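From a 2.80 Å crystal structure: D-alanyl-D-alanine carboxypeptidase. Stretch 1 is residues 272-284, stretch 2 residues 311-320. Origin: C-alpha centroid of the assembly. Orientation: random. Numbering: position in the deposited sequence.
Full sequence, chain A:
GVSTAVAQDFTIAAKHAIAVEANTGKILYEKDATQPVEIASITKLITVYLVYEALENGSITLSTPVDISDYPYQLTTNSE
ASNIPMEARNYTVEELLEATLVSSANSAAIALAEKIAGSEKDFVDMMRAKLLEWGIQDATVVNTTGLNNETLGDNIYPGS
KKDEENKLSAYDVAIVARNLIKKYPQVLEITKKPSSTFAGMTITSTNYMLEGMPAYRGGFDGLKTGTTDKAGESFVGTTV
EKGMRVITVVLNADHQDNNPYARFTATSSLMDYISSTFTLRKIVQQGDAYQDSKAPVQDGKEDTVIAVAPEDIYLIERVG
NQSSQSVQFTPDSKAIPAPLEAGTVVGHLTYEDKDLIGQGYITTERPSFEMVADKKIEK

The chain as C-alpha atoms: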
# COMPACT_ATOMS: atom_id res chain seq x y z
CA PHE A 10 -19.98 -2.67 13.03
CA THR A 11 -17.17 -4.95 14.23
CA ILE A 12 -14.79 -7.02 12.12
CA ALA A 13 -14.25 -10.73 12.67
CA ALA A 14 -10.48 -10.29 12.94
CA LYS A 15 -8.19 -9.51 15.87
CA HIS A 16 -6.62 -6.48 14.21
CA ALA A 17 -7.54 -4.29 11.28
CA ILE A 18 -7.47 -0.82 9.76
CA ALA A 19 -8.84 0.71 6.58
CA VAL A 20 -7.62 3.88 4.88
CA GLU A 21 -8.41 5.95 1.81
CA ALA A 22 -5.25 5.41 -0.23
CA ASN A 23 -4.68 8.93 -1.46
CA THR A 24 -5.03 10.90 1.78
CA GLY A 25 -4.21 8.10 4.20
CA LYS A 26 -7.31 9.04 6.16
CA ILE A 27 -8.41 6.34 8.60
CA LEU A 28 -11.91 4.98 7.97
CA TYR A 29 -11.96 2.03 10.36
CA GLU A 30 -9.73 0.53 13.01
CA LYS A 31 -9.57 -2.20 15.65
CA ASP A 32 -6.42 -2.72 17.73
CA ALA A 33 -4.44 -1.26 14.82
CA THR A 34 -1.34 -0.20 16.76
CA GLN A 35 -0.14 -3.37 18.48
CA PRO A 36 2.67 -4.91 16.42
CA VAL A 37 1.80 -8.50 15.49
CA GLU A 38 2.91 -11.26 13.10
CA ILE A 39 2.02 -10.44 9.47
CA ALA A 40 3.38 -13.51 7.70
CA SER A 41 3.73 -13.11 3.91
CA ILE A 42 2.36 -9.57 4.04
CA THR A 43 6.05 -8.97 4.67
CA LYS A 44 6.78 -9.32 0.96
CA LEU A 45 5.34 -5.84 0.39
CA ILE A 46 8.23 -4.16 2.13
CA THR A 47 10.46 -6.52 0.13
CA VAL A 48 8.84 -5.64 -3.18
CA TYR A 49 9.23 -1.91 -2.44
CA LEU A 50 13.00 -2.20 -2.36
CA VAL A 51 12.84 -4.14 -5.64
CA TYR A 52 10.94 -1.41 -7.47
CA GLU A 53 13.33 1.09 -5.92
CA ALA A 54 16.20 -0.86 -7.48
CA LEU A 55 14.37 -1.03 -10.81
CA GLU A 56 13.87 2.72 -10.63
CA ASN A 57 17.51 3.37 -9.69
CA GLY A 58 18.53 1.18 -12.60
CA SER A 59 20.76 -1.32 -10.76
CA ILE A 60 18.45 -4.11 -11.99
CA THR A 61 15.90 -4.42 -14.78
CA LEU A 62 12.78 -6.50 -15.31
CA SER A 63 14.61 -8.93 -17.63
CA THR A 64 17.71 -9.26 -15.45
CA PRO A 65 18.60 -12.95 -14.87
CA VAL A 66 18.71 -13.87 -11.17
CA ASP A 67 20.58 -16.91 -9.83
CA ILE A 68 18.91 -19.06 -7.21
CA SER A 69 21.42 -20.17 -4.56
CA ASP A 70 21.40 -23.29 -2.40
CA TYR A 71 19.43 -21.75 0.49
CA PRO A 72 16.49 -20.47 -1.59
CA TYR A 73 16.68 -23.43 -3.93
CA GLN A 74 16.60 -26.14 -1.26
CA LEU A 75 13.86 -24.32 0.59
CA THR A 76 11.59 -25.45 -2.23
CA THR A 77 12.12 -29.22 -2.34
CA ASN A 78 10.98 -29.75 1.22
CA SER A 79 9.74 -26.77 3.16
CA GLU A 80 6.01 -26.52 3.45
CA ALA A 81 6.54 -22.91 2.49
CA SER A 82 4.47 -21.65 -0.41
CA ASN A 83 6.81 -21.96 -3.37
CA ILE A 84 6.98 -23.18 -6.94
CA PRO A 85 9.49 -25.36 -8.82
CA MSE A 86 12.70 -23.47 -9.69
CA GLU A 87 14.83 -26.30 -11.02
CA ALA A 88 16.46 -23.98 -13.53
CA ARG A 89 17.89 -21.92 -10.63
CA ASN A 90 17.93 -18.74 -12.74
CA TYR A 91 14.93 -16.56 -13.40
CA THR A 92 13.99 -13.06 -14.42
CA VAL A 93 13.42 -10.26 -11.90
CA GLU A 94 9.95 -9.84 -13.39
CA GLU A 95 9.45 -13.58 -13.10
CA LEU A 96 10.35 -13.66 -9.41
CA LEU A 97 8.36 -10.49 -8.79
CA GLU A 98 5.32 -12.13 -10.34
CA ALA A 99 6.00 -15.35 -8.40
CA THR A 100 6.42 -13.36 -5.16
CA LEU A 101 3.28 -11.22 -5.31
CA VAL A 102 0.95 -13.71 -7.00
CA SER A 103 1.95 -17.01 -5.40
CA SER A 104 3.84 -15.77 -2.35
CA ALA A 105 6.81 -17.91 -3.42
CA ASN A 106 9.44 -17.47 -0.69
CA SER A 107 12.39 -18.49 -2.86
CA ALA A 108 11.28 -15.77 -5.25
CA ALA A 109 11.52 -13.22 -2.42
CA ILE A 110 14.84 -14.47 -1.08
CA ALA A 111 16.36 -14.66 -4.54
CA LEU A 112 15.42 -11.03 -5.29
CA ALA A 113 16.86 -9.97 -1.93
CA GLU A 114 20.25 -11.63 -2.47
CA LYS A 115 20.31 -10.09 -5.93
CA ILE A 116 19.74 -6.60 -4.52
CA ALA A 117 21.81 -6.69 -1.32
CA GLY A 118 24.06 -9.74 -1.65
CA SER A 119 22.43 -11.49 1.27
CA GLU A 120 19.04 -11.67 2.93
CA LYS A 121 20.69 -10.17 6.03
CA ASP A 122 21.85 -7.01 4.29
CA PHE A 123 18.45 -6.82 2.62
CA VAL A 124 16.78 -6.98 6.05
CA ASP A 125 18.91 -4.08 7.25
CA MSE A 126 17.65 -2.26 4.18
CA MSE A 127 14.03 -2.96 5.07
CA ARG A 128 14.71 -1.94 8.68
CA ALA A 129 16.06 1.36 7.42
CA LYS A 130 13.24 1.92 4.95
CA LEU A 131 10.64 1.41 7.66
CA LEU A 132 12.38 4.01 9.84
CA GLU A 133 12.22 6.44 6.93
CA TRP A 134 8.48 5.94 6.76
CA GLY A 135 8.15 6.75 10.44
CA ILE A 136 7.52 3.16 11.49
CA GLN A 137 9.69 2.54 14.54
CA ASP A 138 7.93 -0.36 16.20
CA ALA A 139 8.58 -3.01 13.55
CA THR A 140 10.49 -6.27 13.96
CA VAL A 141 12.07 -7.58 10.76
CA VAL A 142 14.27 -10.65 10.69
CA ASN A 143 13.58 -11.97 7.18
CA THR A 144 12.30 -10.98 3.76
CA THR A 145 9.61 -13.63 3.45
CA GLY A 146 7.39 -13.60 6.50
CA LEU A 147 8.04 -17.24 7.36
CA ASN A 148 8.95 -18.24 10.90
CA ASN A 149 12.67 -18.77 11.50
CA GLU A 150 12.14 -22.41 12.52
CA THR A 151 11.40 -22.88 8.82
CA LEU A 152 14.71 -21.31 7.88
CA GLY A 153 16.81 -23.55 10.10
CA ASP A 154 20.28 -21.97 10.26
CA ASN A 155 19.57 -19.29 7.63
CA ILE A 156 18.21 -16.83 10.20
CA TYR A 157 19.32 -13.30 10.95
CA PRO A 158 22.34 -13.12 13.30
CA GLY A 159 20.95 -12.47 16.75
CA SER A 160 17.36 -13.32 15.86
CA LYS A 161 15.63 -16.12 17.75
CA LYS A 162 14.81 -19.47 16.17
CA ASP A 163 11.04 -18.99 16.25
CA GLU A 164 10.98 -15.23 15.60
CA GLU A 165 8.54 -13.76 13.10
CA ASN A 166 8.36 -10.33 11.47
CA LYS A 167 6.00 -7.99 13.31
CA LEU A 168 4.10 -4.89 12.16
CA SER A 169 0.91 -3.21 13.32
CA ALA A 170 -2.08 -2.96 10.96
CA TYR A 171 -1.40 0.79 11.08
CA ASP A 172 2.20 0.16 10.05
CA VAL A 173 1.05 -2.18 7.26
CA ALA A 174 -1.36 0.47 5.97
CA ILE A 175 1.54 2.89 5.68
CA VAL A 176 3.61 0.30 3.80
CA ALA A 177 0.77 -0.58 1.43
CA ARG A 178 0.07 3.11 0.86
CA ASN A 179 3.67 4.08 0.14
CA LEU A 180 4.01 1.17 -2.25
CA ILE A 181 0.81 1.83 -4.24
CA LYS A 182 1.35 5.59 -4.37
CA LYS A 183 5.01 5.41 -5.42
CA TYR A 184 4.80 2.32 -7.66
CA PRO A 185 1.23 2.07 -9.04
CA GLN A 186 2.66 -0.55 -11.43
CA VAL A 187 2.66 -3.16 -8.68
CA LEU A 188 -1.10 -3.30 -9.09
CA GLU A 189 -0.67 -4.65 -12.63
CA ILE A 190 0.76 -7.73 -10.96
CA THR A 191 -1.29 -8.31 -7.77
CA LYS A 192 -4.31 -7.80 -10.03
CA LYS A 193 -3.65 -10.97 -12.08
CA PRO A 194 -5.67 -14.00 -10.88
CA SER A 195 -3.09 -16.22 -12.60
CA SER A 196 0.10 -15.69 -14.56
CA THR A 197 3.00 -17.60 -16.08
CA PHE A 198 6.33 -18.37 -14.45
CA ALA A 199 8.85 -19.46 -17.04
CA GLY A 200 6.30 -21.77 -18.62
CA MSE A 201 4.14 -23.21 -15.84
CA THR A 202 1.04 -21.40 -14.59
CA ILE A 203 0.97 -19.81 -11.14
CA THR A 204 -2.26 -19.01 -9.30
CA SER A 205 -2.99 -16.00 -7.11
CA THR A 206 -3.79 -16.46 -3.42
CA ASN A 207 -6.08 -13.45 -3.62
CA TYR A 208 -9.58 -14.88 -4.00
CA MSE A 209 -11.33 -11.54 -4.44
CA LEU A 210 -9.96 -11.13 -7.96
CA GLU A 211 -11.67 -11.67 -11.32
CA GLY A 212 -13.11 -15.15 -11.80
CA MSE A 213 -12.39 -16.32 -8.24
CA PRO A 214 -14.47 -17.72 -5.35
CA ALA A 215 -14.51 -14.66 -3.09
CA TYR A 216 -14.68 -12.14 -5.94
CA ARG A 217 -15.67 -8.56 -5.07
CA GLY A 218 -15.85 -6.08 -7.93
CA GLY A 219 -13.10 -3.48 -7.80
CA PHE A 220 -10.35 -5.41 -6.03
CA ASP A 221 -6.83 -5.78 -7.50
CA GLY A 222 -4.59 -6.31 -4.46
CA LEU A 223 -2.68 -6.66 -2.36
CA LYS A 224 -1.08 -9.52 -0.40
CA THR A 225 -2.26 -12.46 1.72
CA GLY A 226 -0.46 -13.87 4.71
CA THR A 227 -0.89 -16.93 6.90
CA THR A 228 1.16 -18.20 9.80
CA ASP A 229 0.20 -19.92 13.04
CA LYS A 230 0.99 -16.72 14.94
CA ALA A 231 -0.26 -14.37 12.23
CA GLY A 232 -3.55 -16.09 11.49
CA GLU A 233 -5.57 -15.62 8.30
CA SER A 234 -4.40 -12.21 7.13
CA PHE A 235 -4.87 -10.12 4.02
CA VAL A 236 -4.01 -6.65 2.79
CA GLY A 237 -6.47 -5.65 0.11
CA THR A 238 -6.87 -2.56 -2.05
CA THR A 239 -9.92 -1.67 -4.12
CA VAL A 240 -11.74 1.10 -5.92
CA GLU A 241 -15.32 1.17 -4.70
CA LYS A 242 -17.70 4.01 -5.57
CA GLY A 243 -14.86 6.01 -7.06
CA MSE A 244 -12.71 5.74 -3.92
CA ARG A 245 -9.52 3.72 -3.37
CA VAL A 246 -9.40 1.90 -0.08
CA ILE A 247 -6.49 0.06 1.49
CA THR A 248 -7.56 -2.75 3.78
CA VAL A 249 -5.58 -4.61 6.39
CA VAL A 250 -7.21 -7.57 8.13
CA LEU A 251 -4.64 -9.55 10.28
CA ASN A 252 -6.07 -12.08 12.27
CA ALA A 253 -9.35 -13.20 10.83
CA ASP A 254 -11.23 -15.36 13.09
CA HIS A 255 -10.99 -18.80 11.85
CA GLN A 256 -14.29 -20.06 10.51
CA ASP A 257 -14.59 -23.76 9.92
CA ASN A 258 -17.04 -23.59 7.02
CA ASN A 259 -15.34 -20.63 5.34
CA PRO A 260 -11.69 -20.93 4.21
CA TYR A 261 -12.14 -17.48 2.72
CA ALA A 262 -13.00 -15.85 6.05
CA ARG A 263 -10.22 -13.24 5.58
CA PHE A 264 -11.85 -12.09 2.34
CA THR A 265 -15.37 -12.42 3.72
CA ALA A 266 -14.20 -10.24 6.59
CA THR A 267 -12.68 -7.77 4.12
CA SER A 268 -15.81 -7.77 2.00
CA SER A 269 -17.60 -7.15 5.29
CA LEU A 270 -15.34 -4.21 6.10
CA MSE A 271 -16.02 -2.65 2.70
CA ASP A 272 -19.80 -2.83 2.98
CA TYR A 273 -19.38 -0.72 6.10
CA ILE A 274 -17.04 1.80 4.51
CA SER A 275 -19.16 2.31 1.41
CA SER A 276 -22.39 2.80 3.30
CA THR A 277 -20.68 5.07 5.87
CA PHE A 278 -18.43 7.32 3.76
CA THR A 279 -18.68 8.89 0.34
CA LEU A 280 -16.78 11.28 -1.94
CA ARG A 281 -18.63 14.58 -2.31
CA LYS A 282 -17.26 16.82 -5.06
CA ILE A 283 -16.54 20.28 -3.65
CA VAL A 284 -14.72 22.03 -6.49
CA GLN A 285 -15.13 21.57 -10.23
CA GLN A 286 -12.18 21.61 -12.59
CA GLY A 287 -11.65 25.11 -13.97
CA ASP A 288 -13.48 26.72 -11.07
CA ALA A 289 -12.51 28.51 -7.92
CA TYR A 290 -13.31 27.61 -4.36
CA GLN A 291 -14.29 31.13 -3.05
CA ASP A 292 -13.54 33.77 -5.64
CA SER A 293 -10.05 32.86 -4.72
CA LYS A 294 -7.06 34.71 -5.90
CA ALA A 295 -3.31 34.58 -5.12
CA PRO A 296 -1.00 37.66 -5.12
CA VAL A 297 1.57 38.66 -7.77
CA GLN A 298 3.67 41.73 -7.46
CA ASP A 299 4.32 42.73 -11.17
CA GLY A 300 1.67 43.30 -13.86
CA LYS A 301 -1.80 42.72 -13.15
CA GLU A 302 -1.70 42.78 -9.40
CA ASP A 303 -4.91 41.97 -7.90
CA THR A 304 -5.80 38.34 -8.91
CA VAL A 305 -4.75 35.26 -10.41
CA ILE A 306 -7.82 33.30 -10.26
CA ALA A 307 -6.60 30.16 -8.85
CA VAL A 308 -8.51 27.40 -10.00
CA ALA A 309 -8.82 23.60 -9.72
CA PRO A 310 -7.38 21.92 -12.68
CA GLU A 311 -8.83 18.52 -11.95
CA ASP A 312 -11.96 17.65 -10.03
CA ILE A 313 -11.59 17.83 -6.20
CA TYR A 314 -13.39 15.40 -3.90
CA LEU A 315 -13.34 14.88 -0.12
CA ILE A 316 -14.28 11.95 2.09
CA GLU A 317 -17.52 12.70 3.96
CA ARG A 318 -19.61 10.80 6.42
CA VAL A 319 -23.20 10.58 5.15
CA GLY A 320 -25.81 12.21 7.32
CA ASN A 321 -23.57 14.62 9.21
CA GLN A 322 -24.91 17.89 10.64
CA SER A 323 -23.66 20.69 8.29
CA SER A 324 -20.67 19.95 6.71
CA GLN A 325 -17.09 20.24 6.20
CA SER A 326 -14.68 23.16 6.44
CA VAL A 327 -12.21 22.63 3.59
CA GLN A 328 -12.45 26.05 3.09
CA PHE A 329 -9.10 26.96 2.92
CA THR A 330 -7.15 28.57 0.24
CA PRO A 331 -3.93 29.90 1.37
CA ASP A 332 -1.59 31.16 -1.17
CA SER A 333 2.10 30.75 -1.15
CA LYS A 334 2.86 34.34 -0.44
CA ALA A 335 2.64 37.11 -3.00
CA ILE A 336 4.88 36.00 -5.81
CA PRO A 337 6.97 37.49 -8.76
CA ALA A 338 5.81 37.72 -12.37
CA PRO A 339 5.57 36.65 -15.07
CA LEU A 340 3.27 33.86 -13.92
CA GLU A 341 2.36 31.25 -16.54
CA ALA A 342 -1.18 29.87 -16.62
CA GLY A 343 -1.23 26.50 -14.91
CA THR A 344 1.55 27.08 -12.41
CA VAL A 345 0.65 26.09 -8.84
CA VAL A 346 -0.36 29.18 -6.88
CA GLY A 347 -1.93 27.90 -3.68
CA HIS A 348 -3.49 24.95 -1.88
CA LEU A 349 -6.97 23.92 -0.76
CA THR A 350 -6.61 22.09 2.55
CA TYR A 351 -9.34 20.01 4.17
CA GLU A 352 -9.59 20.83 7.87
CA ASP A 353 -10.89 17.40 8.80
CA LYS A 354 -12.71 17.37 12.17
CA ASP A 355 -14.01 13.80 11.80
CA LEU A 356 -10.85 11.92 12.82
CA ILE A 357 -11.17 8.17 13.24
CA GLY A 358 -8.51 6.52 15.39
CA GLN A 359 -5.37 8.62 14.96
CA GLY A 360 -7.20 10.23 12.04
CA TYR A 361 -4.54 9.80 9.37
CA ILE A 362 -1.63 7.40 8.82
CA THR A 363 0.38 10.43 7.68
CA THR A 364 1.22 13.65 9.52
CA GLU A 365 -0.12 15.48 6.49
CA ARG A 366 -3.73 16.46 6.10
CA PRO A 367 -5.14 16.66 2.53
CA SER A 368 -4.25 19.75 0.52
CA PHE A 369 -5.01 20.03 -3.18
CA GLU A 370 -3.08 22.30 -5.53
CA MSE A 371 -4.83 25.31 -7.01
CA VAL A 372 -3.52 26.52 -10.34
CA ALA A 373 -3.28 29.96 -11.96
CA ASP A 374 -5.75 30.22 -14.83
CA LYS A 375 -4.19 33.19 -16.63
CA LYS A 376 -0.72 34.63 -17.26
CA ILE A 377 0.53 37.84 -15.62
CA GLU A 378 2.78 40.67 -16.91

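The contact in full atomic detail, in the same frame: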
# COMPACT_ATOMS: atom_id res chain seq x y z
N ASP A 272 -18.38 -3.15 3.00
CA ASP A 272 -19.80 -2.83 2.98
C ASP A 272 -20.01 -1.70 3.97
O ASP A 272 -20.81 -0.80 3.74
CB ASP A 272 -20.65 -4.04 3.40
CG ASP A 272 -20.84 -5.05 2.28
OD1 ASP A 272 -21.31 -4.66 1.20
OD2 ASP A 272 -20.54 -6.24 2.49
N TYR A 273 -19.28 -1.75 5.08
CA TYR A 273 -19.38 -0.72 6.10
C TYR A 273 -18.89 0.61 5.56
O TYR A 273 -19.61 1.62 5.60
CB TYR A 273 -18.53 -1.10 7.31
CG TYR A 273 -18.32 0.03 8.31
CD1 TYR A 273 -19.38 0.52 9.06
CD2 TYR A 273 -17.06 0.60 8.49
CE1 TYR A 273 -19.19 1.55 9.97
CE2 TYR A 273 -16.86 1.63 9.41
CZ TYR A 273 -17.93 2.10 10.14
OH TYR A 273 -17.75 3.14 11.03
N ILE A 274 -17.67 0.60 5.05
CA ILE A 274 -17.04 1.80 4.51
C ILE A 274 -17.82 2.51 3.42
O ILE A 274 -17.90 3.74 3.41
CB ILE A 274 -15.64 1.47 3.99
CG1 ILE A 274 -14.77 1.03 5.16
CG2 ILE A 274 -15.05 2.67 3.28
CD1 ILE A 274 -13.46 0.41 4.75
N SER A 275 -18.40 1.74 2.51
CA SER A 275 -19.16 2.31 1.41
C SER A 275 -20.53 2.85 1.80
O SER A 275 -21.07 3.74 1.14
CB SER A 275 -19.30 1.29 0.29
OG SER A 275 -18.04 1.02 -0.27
N SER A 276 -21.10 2.31 2.87
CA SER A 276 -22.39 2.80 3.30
C SER A 276 -22.20 3.93 4.32
O SER A 276 -23.14 4.68 4.59
CB SER A 276 -23.21 1.66 3.92
OG SER A 276 -22.67 1.28 5.18
N THR A 277 -20.99 4.05 4.86
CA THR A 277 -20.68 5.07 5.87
C THR A 277 -19.98 6.33 5.37
O THR A 277 -20.15 7.41 5.94
CB THR A 277 -19.76 4.49 6.96
OG1 THR A 277 -20.34 3.29 7.48
CG2 THR A 277 -19.56 5.51 8.08
N PHE A 278 -19.18 6.20 4.32
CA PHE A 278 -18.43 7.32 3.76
C PHE A 278 -18.66 7.43 2.27
O PHE A 278 -18.94 6.44 1.59
CB PHE A 278 -16.95 7.14 3.99
CG PHE A 278 -16.57 7.06 5.43
CD1 PHE A 278 -16.52 8.21 6.21
CD2 PHE A 278 -16.24 5.84 6.01
CE1 PHE A 278 -16.14 8.15 7.54
CE2 PHE A 278 -15.85 5.77 7.34
CZ PHE A 278 -15.80 6.92 8.11
N THR A 279 -18.50 8.64 1.75
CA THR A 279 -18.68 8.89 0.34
C THR A 279 -17.78 10.04 -0.10
O THR A 279 -17.23 10.75 0.73
CB THR A 279 -20.14 9.27 0.05
OG1 THR A 279 -20.27 9.70 -1.30
CG2 THR A 279 -20.59 10.39 0.96
N LEU A 280 -17.61 10.20 -1.41
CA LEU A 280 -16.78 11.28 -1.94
C LEU A 280 -17.69 12.36 -2.51
O LEU A 280 -18.29 12.16 -3.57
CB LEU A 280 -15.87 10.77 -3.06
CG LEU A 280 -14.71 9.82 -2.76
CD1 LEU A 280 -14.00 9.50 -4.06
CD2 LEU A 280 -13.73 10.46 -1.76
N ARG A 281 -17.81 13.49 -1.82
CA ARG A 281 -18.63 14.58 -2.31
C ARG A 281 -17.71 15.54 -3.05
O ARG A 281 -16.67 15.92 -2.52
CB ARG A 281 -19.32 15.30 -1.14
CG ARG A 281 -20.37 16.31 -1.61
CD ARG A 281 -21.12 16.98 -0.46
NE ARG A 281 -22.15 17.89 -0.97
CZ ARG A 281 -22.91 18.68 -0.20
NH1 ARG A 281 -22.75 18.68 1.12
NH2 ARG A 281 -23.82 19.47 -0.76
N LYS A 282 -18.07 15.90 -4.27
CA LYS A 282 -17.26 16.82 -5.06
C LYS A 282 -17.50 18.24 -4.56
O LYS A 282 -18.64 18.70 -4.52
CB LYS A 282 -17.61 16.71 -6.55
CG LYS A 282 -16.69 17.51 -7.48
CD LYS A 282 -16.80 17.04 -8.94
CE LYS A 282 -18.22 17.19 -9.48
NZ LYS A 282 -18.36 16.64 -10.86
N ILE A 283 -16.43 18.92 -4.17
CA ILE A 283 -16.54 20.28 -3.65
C ILE A 283 -16.15 21.36 -4.65
O ILE A 283 -16.73 22.45 -4.65
CB ILE A 283 -15.69 20.48 -2.37
CG1 ILE A 283 -14.22 20.18 -2.66
CG2 ILE A 283 -16.23 19.61 -1.25
CD1 ILE A 283 -13.27 20.55 -1.53
N VAL A 284 -15.16 21.07 -5.49
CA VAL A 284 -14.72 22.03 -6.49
C VAL A 284 -14.65 21.35 -7.84
O VAL A 284 -14.21 20.21 -7.96
CB VAL A 284 -13.34 22.64 -6.15
CG1 VAL A 284 -12.97 23.71 -7.17
CG2 VAL A 284 -13.37 23.25 -4.76
N GLU A 311 -8.29 19.87 -11.91
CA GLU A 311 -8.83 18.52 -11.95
C GLU A 311 -9.98 18.56 -10.96
O GLU A 311 -10.13 19.50 -10.22
CB GLU A 311 -7.81 17.50 -11.49
CG GLU A 311 -6.67 17.34 -12.51
CD GLU A 311 -5.68 16.26 -12.08
OE1 GLU A 311 -5.75 15.81 -10.95
OE2 GLU A 311 -4.89 15.83 -12.92
N ASP A 312 -10.83 17.52 -10.94
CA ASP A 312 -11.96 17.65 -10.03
C ASP A 312 -11.53 17.29 -8.56
O ASP A 312 -10.87 16.29 -8.32
CB ASP A 312 -13.07 16.66 -10.51
CG ASP A 312 -14.07 17.30 -11.51
OD1 ASP A 312 -14.02 18.50 -11.68
OD2 ASP A 312 -14.89 16.59 -12.09
N ILE A 313 -11.95 18.08 -7.58
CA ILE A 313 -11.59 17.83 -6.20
C ILE A 313 -12.73 17.23 -5.39
O ILE A 313 -13.84 17.76 -5.37
CB ILE A 313 -11.10 19.13 -5.52
CG1 ILE A 313 -9.88 19.66 -6.28
CG2 ILE A 313 -10.75 18.87 -4.06
CD1 ILE A 313 -9.29 20.93 -5.70
N TYR A 314 -12.43 16.10 -4.74
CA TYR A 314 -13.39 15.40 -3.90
C TYR A 314 -12.82 15.26 -2.49
O TYR A 314 -11.61 15.33 -2.28
CB TYR A 314 -13.70 14.00 -4.45
CG TYR A 314 -14.43 13.96 -5.77
CD1 TYR A 314 -13.76 14.22 -6.96
CD2 TYR A 314 -15.79 13.66 -5.82
CE1 TYR A 314 -14.43 14.17 -8.19
CE2 TYR A 314 -16.47 13.60 -7.04
CZ TYR A 314 -15.78 13.86 -8.22
OH TYR A 314 -16.45 13.80 -9.42
N LEU A 315 -13.72 15.05 -1.52
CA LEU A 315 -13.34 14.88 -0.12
C LEU A 315 -14.14 13.73 0.45
O LEU A 315 -15.26 13.46 0.00
CB LEU A 315 -13.65 16.13 0.69
CG LEU A 315 -13.04 17.47 0.31
CD1 LEU A 315 -13.53 18.47 1.29
CD2 LEU A 315 -11.53 17.41 0.33
N ILE A 316 -13.57 13.05 1.44
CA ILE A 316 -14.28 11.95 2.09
C ILE A 316 -15.27 12.61 3.05
O ILE A 316 -14.90 13.54 3.76
CB ILE A 316 -13.34 11.06 2.90
CG1 ILE A 316 -12.17 10.61 2.03
CG2 ILE A 316 -14.09 9.82 3.38
CD1 ILE A 316 -11.28 9.63 2.74
N GLU A 317 -16.51 12.14 3.07
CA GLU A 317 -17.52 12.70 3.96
C GLU A 317 -18.39 11.59 4.53
O GLU A 317 -18.87 10.72 3.79
CB GLU A 317 -18.39 13.71 3.20
CG GLU A 317 -19.44 14.42 4.05
CD GLU A 317 -20.34 15.35 3.24
OE1 GLU A 317 -20.83 14.92 2.17
OE2 GLU A 317 -20.57 16.51 3.66
N ARG A 318 -18.57 11.60 5.84
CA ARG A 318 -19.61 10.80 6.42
C ARG A 318 -20.99 11.22 5.85
O ARG A 318 -21.21 12.34 5.40
CB ARG A 318 -19.52 10.94 7.92
CG ARG A 318 -19.35 9.61 8.63
CD ARG A 318 -19.35 9.78 10.15
NE ARG A 318 -18.96 8.54 10.79
CZ ARG A 318 -17.68 8.45 11.18
NH1 ARG A 318 -16.87 9.46 11.00
NH2 ARG A 318 -17.25 7.35 11.79
N VAL A 319 -21.90 10.25 5.72
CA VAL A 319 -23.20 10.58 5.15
C VAL A 319 -24.26 10.79 6.23
O VAL A 319 -24.49 9.95 7.08
CB VAL A 319 -23.68 9.40 4.25
CG1 VAL A 319 -22.52 8.65 3.61
CG2 VAL A 319 -24.54 8.41 4.99
N GLY A 320 -24.87 12.02 6.20
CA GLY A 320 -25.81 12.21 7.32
C GLY A 320 -25.43 13.33 8.32
O GLY A 320 -26.18 13.76 9.18

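Strands 278-284 and 313-318 pair antiparallel, their N-to-C directions 140° apart and their axes 4.6 Å apart at closest approach. The register follows from reciprocal hydrogen bonds: Thr279 N to Glu317 O (2.9 Å) and Glu317 N to Thr279 O (2.8 Å), then Arg281 N to Leu315 O (3.1 Å) and Leu315 N to Arg281 O (3.2 Å). The next pair is split, because Ile313 O accepts from Ile283 N (3.1 Å) whereas Ile313 N donates to Val284 O (3.1 Å). This is a beta bulge, and Ile283, with phi/psi of -102/-35, departs from extended geometry there.

Side chains follow the strand alternation. On the face carrying Phe278, Leu280 and Lys282, Phe278 (chi1 -60°, m) places CE1 3.7 Å from Arg318 CG and lies over one face of that residue's guanidinium. Leu280, in the m,t rotamer, brings CD2 to 4.1 Å from Ile316 CG1, while its CB lies 4.0 Å from Tyr314 CD2. Tyr314 (chi1 -67°, m; chi2 77°) turns a ring face to Lys282, whose CB sits 3.8 Å from the ring centroid, 29° off the normal, a CH-pi contact. The Lys282 chain is t,t,p,t; its CD passes 3.3 Å from Tyr314 OH, and its NZ makes a long salt bridge with Asp312 OD2 at 3.7 Å.

The other face carries Arg281, fully extended with all four chi angles near 180°. Glu317, t at chi1 and chi2, sets OE2 near the guanidinium plane, 4.0 Å from Arg281 NH1, a long salt bridge. At the bulge, the CB of Ile283 points sideways, but its p,t rotamer carries CD1 to 3.5 Å from Leu315 CD1 and 3.9 Å from Ile313 CG2.

Before the strand, Thr277 (chi1 -52°, m) turns OG1 back to the helix, donating to Tyr273 O at 2.6 Å, while Thr277 O accepts a weak bond from Val319 N at 3.3 Å.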